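Local atomic coordinates of 4-alpha-glucanotransferase (PDB entry 6M6T), a protein that belongs to the amylomaltase family of 4-alpha-glucanotransferases, enzymes built on a TIM barrel, and here holds glycan in its pockets. Residues 64-69 with 190-195; 197-202 with 287-292; 452-457 with 470-475. One frame throughout, in Å; residues are numbered along the deposited sequence.

Contact 1. Residues 64-69 with 190-195; sequences AVAGNT and VTQYFF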
loop_
_atom_site.group_PDB
_atom_site.type_symbol
_atom_site.label_atom_id
_atom_site.label_comp_id
_atom_site.label_asym_id
_atom_site.label_seq_id
_atom_site.Cartn_x
_atom_site.Cartn_y
_atom_site.Cartn_z
ATOM N N ALA A 64 2.934 -10.491 -4.365
ATOM C CA ALA A 64 3.689 -9.256 -4.200
ATOM C C ALA A 64 3.622 -8.314 -5.407
ATOM O O ALA A 64 4.197 -7.221 -5.334
ATOM C CB ALA A 64 5.152 -9.590 -3.902
ATOM N N VAL A 65 3.000 -8.719 -6.521
ATOM C CA VAL A 65 3.014 -7.923 -7.745
ATOM C C VAL A 65 1.646 -7.807 -8.388
ATOM O O VAL A 65 1.431 -6.930 -9.233
ATOM C CB VAL A 65 3.986 -8.494 -8.797
ATOM C CG1 VAL A 65 5.419 -8.254 -8.390
ATOM C CG2 VAL A 65 3.702 -9.963 -9.047
ATOM N N ALA A 66 0.731 -8.714 -8.051
ATOM C CA ALA A 66 -0.535 -8.761 -8.769
ATOM C C ALA A 66 -1.361 -7.530 -8.440
ATOM O O ALA A 66 -1.251 -6.958 -7.346
ATOM C CB ALA A 66 -1.324 -10.023 -8.429
ATOM N N GLY A 67 -2.184 -7.120 -9.402
ATOM C CA GLY A 67 -3.030 -5.956 -9.209
ATOM C C GLY A 67 -4.319 -6.303 -8.495
ATOM O O GLY A 67 -4.996 -7.273 -8.848
ATOM N N ASN A 68 -4.665 -5.512 -7.484
ATOM C CA ASN A 68 -5.973 -5.651 -6.853
ATOM C C ASN A 68 -7.066 -5.411 -7.881
ATOM O O ASN A 68 -7.234 -4.293 -8.379
ATOM C CB ASN A 68 -6.140 -4.677 -5.686
ATOM C CG ASN A 68 -7.579 -4.567 -5.211
ATOM O OD1 ASN A 68 -8.378 -5.487 -5.383
ATOM N ND2 ASN A 68 -7.912 -3.435 -4.608
ATOM N N THR A 69 -7.839 -6.441 -8.188
ATOM C CA THR A 69 -8.762 -6.291 -9.300
ATOM C C THR A 69 -9.942 -5.386 -8.984
ATOM O O THR A 69 -10.639 -4.971 -9.914
ATOM C CB THR A 69 -9.270 -7.650 -9.730
ATOM O OG1 THR A 69 -9.651 -7.566 -11.095
ATOM C CG2 THR A 69 -10.479 -8.070 -8.865
ATOM N N VAL A 190 -6.290 -12.270 -17.774
ATOM C CA VAL A 190 -6.841 -11.144 -18.508
ATOM C C VAL A 190 -7.175 -10.005 -17.551
ATOM O O VAL A 190 -6.959 -8.828 -17.865
ATOM C CB VAL A 190 -8.054 -11.609 -19.344
ATOM C CG1 VAL A 190 -8.831 -10.427 -19.905
ATOM C CG2 VAL A 190 -7.602 -12.524 -20.498
ATOM N N THR A 191 -7.678 -10.326 -16.360
ATOM C CA THR A 191 -7.906 -9.249 -15.403
ATOM C C THR A 191 -6.592 -8.582 -15.008
ATOM O O THR A 191 -6.552 -7.358 -14.833
ATOM C CB THR A 191 -8.668 -9.745 -14.170
ATOM O OG1 THR A 191 -7.991 -10.866 -13.577
ATOM C CG2 THR A 191 -10.084 -10.140 -14.557
ATOM N N GLN A 192 -5.494 -9.342 -14.909
ATOM C CA GLN A 192 -4.207 -8.692 -14.648
ATOM C C GLN A 192 -3.804 -7.792 -15.816
ATOM O O GLN A 192 -3.244 -6.701 -15.607
ATOM C CB GLN A 192 -3.122 -9.732 -14.349
ATOM C CG GLN A 192 -3.160 -10.329 -12.918
ATOM C CD GLN A 192 -3.295 -9.280 -11.806
ATOM O OE1 GLN A 192 -2.400 -8.457 -11.584
ATOM N NE2 GLN A 192 -4.414 -9.327 -11.091
ATOM N N TYR A 193 -4.109 -8.221 -17.048
ATOM C CA TYR A 193 -3.826 -7.387 -18.215
ATOM C C TYR A 193 -4.605 -6.077 -18.152
ATOM O O TYR A 193 -4.063 -5.001 -18.452
ATOM C CB TYR A 193 -4.156 -8.147 -19.500
ATOM C CG TYR A 193 -4.219 -7.281 -20.752
ATOM C CD1 TYR A 193 -3.057 -6.906 -21.428
ATOM C CD2 TYR A 193 -5.445 -6.848 -21.269
ATOM C CE1 TYR A 193 -3.116 -6.118 -22.573
ATOM C CE2 TYR A 193 -5.506 -6.059 -22.413
ATOM C CZ TYR A 193 -4.340 -5.696 -23.058
ATOM O OH TYR A 193 -4.397 -4.916 -24.190
ATOM N N PHE A 194 -5.878 -6.155 -17.754
ATOM C CA PHE A 194 -6.698 -4.958 -17.588
ATOM C C PHE A 194 -6.082 -4.017 -16.573
ATOM O O PHE A 194 -5.912 -2.817 -16.832
ATOM C CB PHE A 194 -8.096 -5.340 -17.124
ATOM C CG PHE A 194 -8.923 -5.947 -18.176
ATOM C CD1 PHE A 194 -8.771 -5.552 -19.498
ATOM C CD2 PHE A 194 -9.866 -6.898 -17.858
ATOM C CE1 PHE A 194 -9.538 -6.107 -20.484
ATOM C CE2 PHE A 194 -10.628 -7.457 -18.834
ATOM C CZ PHE A 194 -10.470 -7.063 -20.155
ATOM N N PHE A 195 -5.809 -4.544 -15.379
ATOM C CA PHE A 195 -5.149 -3.776 -14.339
ATOM C C PHE A 195 -3.976 -3.001 -14.900
ATOM O O PHE A 195 -3.916 -1.778 -14.783
ATOM C CB PHE A 195 -4.663 -4.692 -13.217
ATOM C CG PHE A 195 -4.312 -3.953 -11.972
ATOM C CD1 PHE A 195 -3.040 -3.415 -11.803
ATOM C CD2 PHE A 195 -5.262 -3.763 -10.972
ATOM C CE1 PHE A 195 -2.719 -2.712 -10.650
ATOM C CE2 PHE A 195 -4.952 -3.067 -9.812
ATOM C CZ PHE A 195 -3.678 -2.542 -9.641
#

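Contact 2. Residues 197-202 with 287-292; sequences KQWFEL and VKMYDY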
loop_
_atom_site.group_PDB
_atom_site.type_symbol
_atom_site.label_atom_id
_atom_site.label_comp_id
_atom_site.label_asym_id
_atom_site.label_seq_id
_atom_site.Cartn_x
_atom_site.Cartn_y
_atom_site.Cartn_z
ATOM N N LYS A 197 -2.842 -2.358 -17.972
ATOM C CA LYS A 197 -3.173 -1.405 -19.036
ATOM C C LYS A 197 -3.733 -0.095 -18.460
ATOM O O LYS A 197 -3.215 1.001 -18.739
ATOM C CB LYS A 197 -4.163 -2.064 -20.005
ATOM C CG LYS A 197 -4.391 -1.362 -21.339
ATOM C CD LYS A 197 -5.894 -1.244 -21.631
ATOM C CE LYS A 197 -6.207 -1.382 -23.116
ATOM N NZ LYS A 197 -5.323 -0.507 -23.933
ATOM N N GLN A 198 -4.756 -0.204 -17.600
ATOM C CA GLN A 198 -5.378 0.979 -17.000
ATOM C C GLN A 198 -4.415 1.716 -16.075
ATOM O O GLN A 198 -4.299 2.954 -16.136
ATOM C CB GLN A 198 -6.653 0.572 -16.255
ATOM C CG GLN A 198 -7.572 -0.225 -17.166
ATOM C CD GLN A 198 -9.045 -0.097 -16.849
ATOM O OE1 GLN A 198 -9.438 0.176 -15.718
ATOM N NE2 GLN A 198 -9.880 -0.316 -17.862
ATOM N N TRP A 199 -3.707 0.972 -15.218
ATOM C CA TRP A 199 -2.805 1.603 -14.267
ATOM C C TRP A 199 -1.696 2.369 -14.977
ATOM O O TRP A 199 -1.343 3.475 -14.568
ATOM C CB TRP A 199 -2.182 0.579 -13.319
ATOM C CG TRP A 199 -0.958 1.192 -12.733
ATOM C CD1 TRP A 199 0.338 1.017 -13.138
ATOM C CD2 TRP A 199 -0.931 2.172 -11.702
ATOM N NE1 TRP A 199 1.172 1.818 -12.393
ATOM C CE2 TRP A 199 0.413 2.536 -11.506
ATOM C CE3 TRP A 199 -1.915 2.772 -10.917
ATOM C CZ2 TRP A 199 0.792 3.473 -10.562
ATOM C CZ3 TRP A 199 -1.536 3.688 -9.971
ATOM C CH2 TRP A 199 -0.193 4.034 -9.799
ATOM N N PHE A 200 -1.103 1.790 -16.013
ATOM C CA PHE A 200 -0.017 2.502 -16.665
ATOM C C PHE A 200 -0.538 3.668 -17.490
ATOM O O PHE A 200 0.160 4.680 -17.626
ATOM C CB PHE A 200 0.831 1.530 -17.484
ATOM C CG PHE A 200 1.903 0.833 -16.647
ATOM C CD1 PHE A 200 2.835 1.587 -15.925
ATOM C CD2 PHE A 200 1.944 -0.554 -16.539
ATOM C CE1 PHE A 200 3.793 0.984 -15.148
ATOM C CE2 PHE A 200 2.899 -1.169 -15.772
ATOM C CZ PHE A 200 3.839 -0.396 -15.069
ATOM N N GLU A 201 -1.780 3.586 -17.986
ATOM C CA GLU A 201 -2.412 4.783 -18.537
ATOM C C GLU A 201 -2.465 5.905 -17.501
ATOM O O GLU A 201 -2.102 7.055 -17.788
ATOM C CB GLU A 201 -3.816 4.454 -19.036
ATOM C CG GLU A 201 -3.879 4.068 -20.507
ATOM C CD GLU A 201 -5.193 3.386 -20.853
ATOM O OE1 GLU A 201 -5.234 2.648 -21.870
ATOM O OE2 GLU A 201 -6.174 3.582 -20.087
ATOM N N LEU A 202 -2.931 5.586 -16.291
ATOM C CA LEU A 202 -3.007 6.600 -15.241
ATOM C C LEU A 202 -1.620 7.136 -14.870
ATOM O O LEU A 202 -1.424 8.351 -14.723
ATOM C CB LEU A 202 -3.712 6.038 -14.011
ATOM C CG LEU A 202 -3.824 7.118 -12.935
ATOM C CD1 LEU A 202 -4.709 8.237 -13.437
ATOM C CD2 LEU A 202 -4.348 6.576 -11.615
ATOM N N VAL A 287 10.205 -0.036 -8.905
ATOM C CA VAL A 287 10.650 1.170 -9.595
ATOM C C VAL A 287 10.111 1.255 -11.025
ATOM O O VAL A 287 10.169 2.323 -11.635
ATOM C CB VAL A 287 12.183 1.247 -9.578
ATOM C CG1 VAL A 287 12.705 0.992 -8.166
ATOM C CG2 VAL A 287 12.776 0.258 -10.570
ATOM N N LYS A 288 9.609 0.165 -11.604
ATOM C CA LYS A 288 8.835 0.368 -12.825
ATOM C C LYS A 288 7.365 0.661 -12.533
ATOM O O LYS A 288 6.730 1.429 -13.267
ATOM C CB LYS A 288 8.948 -0.833 -13.780
ATOM C CG LYS A 288 8.341 -0.515 -15.162
ATOM C CD LYS A 288 8.172 -1.720 -16.101
ATOM C CE LYS A 288 7.217 -1.391 -17.280
ATOM N NZ LYS A 288 7.828 -1.588 -18.631
ATOM N N MET A 289 6.807 0.084 -11.468
ATOM C CA MET A 289 5.408 0.345 -11.159
ATOM C C MET A 289 5.194 1.786 -10.732
ATOM O O MET A 289 4.092 2.319 -10.881
ATOM C CB MET A 289 4.917 -0.606 -10.064
ATOM C CG MET A 289 4.269 -1.898 -10.590
ATOM S SD MET A 289 2.685 -1.696 -11.461
ATOM C CE MET A 289 1.688 -0.772 -10.271
ATOM N N TYR A 290 6.226 2.435 -10.214
ATOM C CA TYR A 290 6.060 3.725 -9.572
ATOM C C TYR A 290 7.154 4.673 -10.032
ATOM O O TYR A 290 7.985 4.342 -10.891
ATOM C CB TYR A 290 6.063 3.557 -8.050
ATOM C CG TYR A 290 5.092 2.487 -7.609
ATOM C CD1 TYR A 290 3.727 2.597 -7.888
ATOM C CD2 TYR A 290 5.528 1.358 -6.946
ATOM C CE1 TYR A 290 2.825 1.620 -7.484
ATOM C CE2 TYR A 290 4.631 0.371 -6.546
ATOM C CZ TYR A 290 3.288 0.509 -6.817
ATOM O OH TYR A 290 2.415 -0.470 -6.408
ATOM N N ASP A 291 7.115 5.882 -9.481
ATOM C CA ASP A 291 8.189 6.853 -9.637
ATOM C C ASP A 291 9.065 6.932 -8.387
ATOM O O ASP A 291 10.274 7.189 -8.484
ATOM C CB ASP A 291 7.610 8.240 -9.951
ATOM C CG ASP A 291 6.593 8.232 -11.112
ATOM O OD1 ASP A 291 6.989 7.968 -12.274
ATOM O OD2 ASP A 291 5.392 8.507 -10.867
ATOM N N TYR A 292 8.479 6.691 -7.217
ATOM C CA TYR A 292 9.204 6.651 -5.961
ATOM C C TYR A 292 8.653 5.486 -5.158
ATOM O O TYR A 292 7.448 5.429 -4.918
ATOM C CB TYR A 292 9.049 7.968 -5.176
ATOM C CG TYR A 292 10.096 8.999 -5.495
ATOM C CD1 TYR A 292 10.015 9.766 -6.642
ATOM C CD2 TYR A 292 11.180 9.195 -4.652
ATOM C CE1 TYR A 292 10.976 10.697 -6.945
ATOM C CE2 TYR A 292 12.158 10.137 -4.946
ATOM C CZ TYR A 292 12.050 10.881 -6.094
ATOM O OH TYR A 292 13.019 11.814 -6.389
#

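Contact 3. Residues 452-457 with 470-475; sequences LDKPAD and WQWRMR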
loop_
_atom_site.group_PDB
_atom_site.type_symbol
_atom_site.label_atom_id
_atom_site.label_comp_id
_atom_site.label_asym_id
_atom_site.label_seq_id
_atom_site.Cartn_x
_atom_site.Cartn_y
_atom_site.Cartn_z
ATOM N N LEU A 452 -9.540 17.987 4.159
ATOM C CA LEU A 452 -10.978 18.239 4.241
ATOM C C LEU A 452 -11.497 18.304 5.670
ATOM O O LEU A 452 -12.720 18.344 5.862
ATOM C CB LEU A 452 -11.764 17.168 3.485
ATOM C CG LEU A 452 -11.145 16.729 2.165
ATOM C CD1 LEU A 452 -11.745 15.389 1.739
ATOM C CD2 LEU A 452 -11.316 17.795 1.087
ATOM N N ASP A 453 -10.609 18.277 6.666
ATOM C CA ASP A 453 -10.989 18.384 8.075
ATOM C C ASP A 453 -11.987 17.289 8.467
ATOM O O ASP A 453 -13.081 17.564 8.960
ATOM C CB ASP A 453 -11.557 19.783 8.373
ATOM C CG ASP A 453 -11.471 20.166 9.861
ATOM O OD1 ASP A 453 -10.367 20.100 10.451
ATOM O OD2 ASP A 453 -12.512 20.549 10.448
ATOM N N LYS A 454 -11.577 15.980 8.241
ATOM C CA LYS A 454 -12.589 14.969 8.559
ATOM C C LYS A 454 -12.413 14.433 9.985
ATOM O O LYS A 454 -11.306 14.463 10.534
ATOM C CB LYS A 454 -12.525 13.816 7.552
ATOM C CG LYS A 454 -13.200 14.126 6.215
ATOM C CD LYS A 454 -14.657 14.516 6.422
ATOM C CE LYS A 454 -15.451 14.456 5.117
ATOM N NZ LYS A 454 -15.616 13.057 4.602
ATOM N N PRO A 455 -13.502 13.937 10.638
ATOM C CA PRO A 455 -13.415 13.569 12.066
ATOM C C PRO A 455 -12.759 12.217 12.318
ATOM O O PRO A 455 -12.260 11.596 11.379
ATOM C CB PRO A 455 -14.885 13.562 12.517
ATOM C CG PRO A 455 -15.668 14.165 11.364
ATOM C CD PRO A 455 -14.883 13.826 10.146
ATOM N N ALA A 456 -12.754 11.741 13.570
ATOM C CA ALA A 456 -11.980 10.544 13.898
ATOM C C ALA A 456 -12.455 9.311 13.144
ATOM O O ALA A 456 -11.663 8.378 12.954
ATOM C CB ALA A 456 -12.022 10.268 15.399
ATOM N N ASP A 457 -13.722 9.292 12.706
ATOM C CA ASP A 457 -14.256 8.157 11.952
ATOM C C ASP A 457 -13.419 7.822 10.723
ATOM O O ASP A 457 -13.453 6.675 10.256
ATOM C CB ASP A 457 -15.719 8.425 11.510
ATOM C CG ASP A 457 -15.877 9.678 10.576
ATOM O OD1 ASP A 457 -15.099 9.865 9.600
ATOM O OD2 ASP A 457 -16.824 10.471 10.805
ATOM N N TRP A 470 -9.678 0.521 6.108
ATOM C CA TRP A 470 -9.508 0.704 4.665
ATOM C C TRP A 470 -10.826 1.056 3.979
ATOM O O TRP A 470 -11.028 0.766 2.796
ATOM C CB TRP A 470 -8.870 -0.525 4.004
ATOM C CG TRP A 470 -7.848 -1.217 4.885
ATOM C CD1 TRP A 470 -8.039 -2.356 5.618
ATOM C CD2 TRP A 470 -6.490 -0.814 5.129
ATOM N NE1 TRP A 470 -6.895 -2.683 6.301
ATOM C CE2 TRP A 470 -5.928 -1.757 6.019
ATOM C CE3 TRP A 470 -5.697 0.248 4.688
ATOM C CZ2 TRP A 470 -4.604 -1.667 6.475
ATOM C CZ3 TRP A 470 -4.380 0.335 5.141
ATOM C CH2 TRP A 470 -3.850 -0.615 6.025
ATOM N N GLN A 471 -11.720 1.709 4.711
ATOM C CA GLN A 471 -13.058 1.960 4.222
ATOM C C GLN A 471 -13.325 3.410 3.871
ATOM O O GLN A 471 -14.412 3.709 3.363
ATOM C CB GLN A 471 -14.087 1.517 5.261
ATOM C CG GLN A 471 -14.452 0.082 5.154
ATOM C CD GLN A 471 -15.022 -0.408 6.437
ATOM O OE1 GLN A 471 -15.372 0.399 7.308
ATOM N NE2 GLN A 471 -15.104 -1.730 6.591
ATOM N N TRP A 472 -12.398 4.321 4.135
ATOM C CA TRP A 472 -12.698 5.725 3.879
ATOM C C TRP A 472 -12.745 6.011 2.382
ATOM O O TRP A 472 -11.844 5.635 1.628
ATOM C CB TRP A 472 -11.673 6.631 4.540
ATOM C CG TRP A 472 -12.055 8.059 4.432
ATOM C CD1 TRP A 472 -13.072 8.689 5.093
ATOM C CD2 TRP A 472 -11.440 9.046 3.605
ATOM N NE1 TRP A 472 -13.115 10.015 4.738
ATOM C CE2 TRP A 472 -12.127 10.260 3.822
ATOM C CE3 TRP A 472 -10.374 9.025 2.698
ATOM C CZ2 TRP A 472 -11.785 11.434 3.167
ATOM C CZ3 TRP A 472 -10.044 10.190 2.046
ATOM C CH2 TRP A 472 -10.742 11.381 2.289
ATOM N N ARG A 473 -13.808 6.674 1.956
ATOM C CA ARG A 473 -13.858 7.300 0.648
ATOM C C ARG A 473 -14.198 8.773 0.840
ATOM O O ARG A 473 -14.717 9.183 1.881
ATOM C CB ARG A 473 -14.869 6.590 -0.271
ATOM C CG ARG A 473 -14.438 5.177 -0.661
ATOM C CD ARG A 473 -15.471 4.466 -1.503
ATOM N NE ARG A 473 -15.543 5.017 -2.852
ATOM C CZ ARG A 473 -16.660 5.094 -3.579
ATOM N NH1 ARG A 473 -17.814 4.640 -3.098
ATOM N NH2 ARG A 473 -16.621 5.624 -4.792
ATOM N N MET A 474 -13.884 9.575 -0.163
ATOM C CA MET A 474 -14.043 11.023 -0.079
ATOM C C MET A 474 -15.142 11.504 -1.023
ATOM O O MET A 474 -15.119 11.205 -2.225
ATOM C CB MET A 474 -12.731 11.716 -0.407
ATOM C CG MET A 474 -12.874 13.164 -0.794
ATOM S SD MET A 474 -11.564 13.529 -1.979
ATOM C CE MET A 474 -12.154 12.520 -3.332
ATOM N N ARG A 475 -16.089 12.266 -0.482
ATOM C CA ARG A 475 -17.121 12.875 -1.307
ATOM C C ARG A 475 -16.524 13.989 -2.161
ATOM O O ARG A 475 -15.754 14.820 -1.661
ATOM C CB ARG A 475 -18.230 13.422 -0.419
ATOM C CG ARG A 475 -18.512 12.548 0.783
ATOM C CD ARG A 475 -19.892 12.813 1.361
ATOM N NE ARG A 475 -19.997 14.117 2.019
ATOM C CZ ARG A 475 -19.684 14.330 3.294
ATOM N NH1 ARG A 475 -19.233 13.327 4.042
ATOM N NH2 ARG A 475 -19.813 15.544 3.820
HETATM O O HOH W 1 -15.250 13.505 1.662
#

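Contact 1. Residues 64-69 with 190-195
Two hydrogen bonds to a single glycine dominate this contact between the loop 64-69 and the helical residues 190-195. The carboxamide of Q192 lies alongside the backbone of G67 and uses both of its polar atoms there: G67 N donates to Q192 OE1 over 2.6 Å, and Q192 NE2 returns a bond to G67 O over 3.1 Å. Both are nearly straight, at 175°, and each acceptor takes its partner on a lone pair in the carbonyl plane. A bend at chi2 (-48°) brings the amide to the loop, and the double grip fixes its flip, with OE1 at the N-H and NE2 at the carbonyl.

The ring contact falls on the same glycine. With CG anti to the backbone N, chi1 -165°, F195 offers a face to the loop, and G67 CA rests over its centre, 3.3 Å from the ring centroid, in a CH-pi contact. Having no side chain there, G67 lets the ring lie directly against its backbone. N68 O sits at the ring's edge, near its plane.

Van der Waals touches complete the interface. A66 CB reaches Q192 OE1 at 3.7 Å, and T69 OG1 meets T191 CB at 3.9 Å; the T191 hydroxyl itself bonds back to H188 O within its helix.

Helix 140-152 packs on Q192 through V140 and F143, while F25 meets the F195 ring edge-to-face. V65 leans on helix 277-289. The loop follows strand 43-45 of the parallel TIM-barrel sheet, and helix 182-208, which grips it at G67, leads into the neighbouring strand 212-217.

Contact 2. Residues 197-202 with 287-292
M289 is the side chain to follow, because it leaves the last turn of helix 277-289 and ends against two touching aromatic rings of helix 182-208, W199 and F200. Its CB lies 3.6 Å above the ring plane of Y290, over the centre of that ring. The chain turns about CB-CG (chi2 -68°) and again about CG-SD, which sets the methyl against W199. SD stands 4.0 Å from F200 CZ and is oblique to both the F200 and W199 rings, a Met-aromatic contact with each. CE completes the reach: it lies over a face of the indole, 3.6 Å from the centroid of the W199 five-membered ring, as a CH-pi contact.

W199 extends with CG anti to the backbone N (chi1 160°), which carries NE1 to the end of the other helix. There it donates a weak, bent bond to M289 O, 3.3 Å long with an angle of 135° at the hydrogen. Its CD1 in turn lies over the centre of the F200 face, while F200 CE1 presents the ring edge to K288 O at 3.5 Å, in plane.

Helices 182-208 and 277-289 precede two neighbouring parallel strands of the TIM barrel, 212-217 and 292-295, and pack on each other here; I213 of strand 212-217 touches both W199 and Y290.

The apolar core of sulfur, methyl and rings is thus joined to a helix C-terminus whose partly negative carbonyls would be expected to favour what they meet: an indole N-H, a ring edge and, weakly, K203 NZ at K288 O.

Contact 3. Residues 452-457 with 470-475
Two cationic groups stand side by side here: K454 NZ approaches R475 NH1 to 3.7 Å, obliquely to the guanidinium. E98 would be expected to offset the repulsion, since its two carboxylate oxygens are shared out, OE2 in a salt bridge with K454 NZ and OE1 with R475 NH1; D478 holds the other terminal nitrogen, NH2, of the arginine. A water links the same ammonium to the R475 backbone, accepting from K454 NZ at 3.0 Å and from R475 N at 2.6 Å. The lysine gets there by bends at chi2 (-57°) and chi4 (68°), which bring its ammonium to the edge of the W472 indole. K454 NZ lies near the ring plane, 3.9 Å from W472 NE1, both of them donors and with no hydrogen bond between them.

The bend that delivers K454 is a Schellman motif closing helix 448-451. D453, with positive phi (57°), is its C-prime residue, and K454 N bonds back to Q449 O. That helix follows strand 443-447, the last of the TIM barrel in chain order, and the connection onward to helix 481-493 contains both segments. Between them come N461, P463 and N464, which line a glycan pocket.

On the apolar side L452 does the touching with one methyl. L452 CD1 meets M474 CG at 3.6 Å, the two side chains crossing at about a right angle, and comes to W472 CH2 at 4.2 Å, again at the indole's edge. M448 packs against W472 and M474 from the preceding helix, and the backbone of M474 hydrogen-bonds to S15, near the chain's beginning.

Along the chain the contacts come in series: contact 1 closes before contact 2 opens, and contact 3 follows near the end. Contacts 1 and 2 share helix 182-208 and adjoin in sequence, their centres about 12 Å apart, so one helix holds the loop after strand 43-45 with one part and helix 277-289 with the next. Contact 3 stands apart, its centre about 27 Å from that of contact 1 and 26 Å from that of contact 2, touching neither. Contact 1 starts after the second barrel strand and contact 3 after the last, 443-447, so the three sample early, middle and late parts of one TIM barrel, all within a single chain.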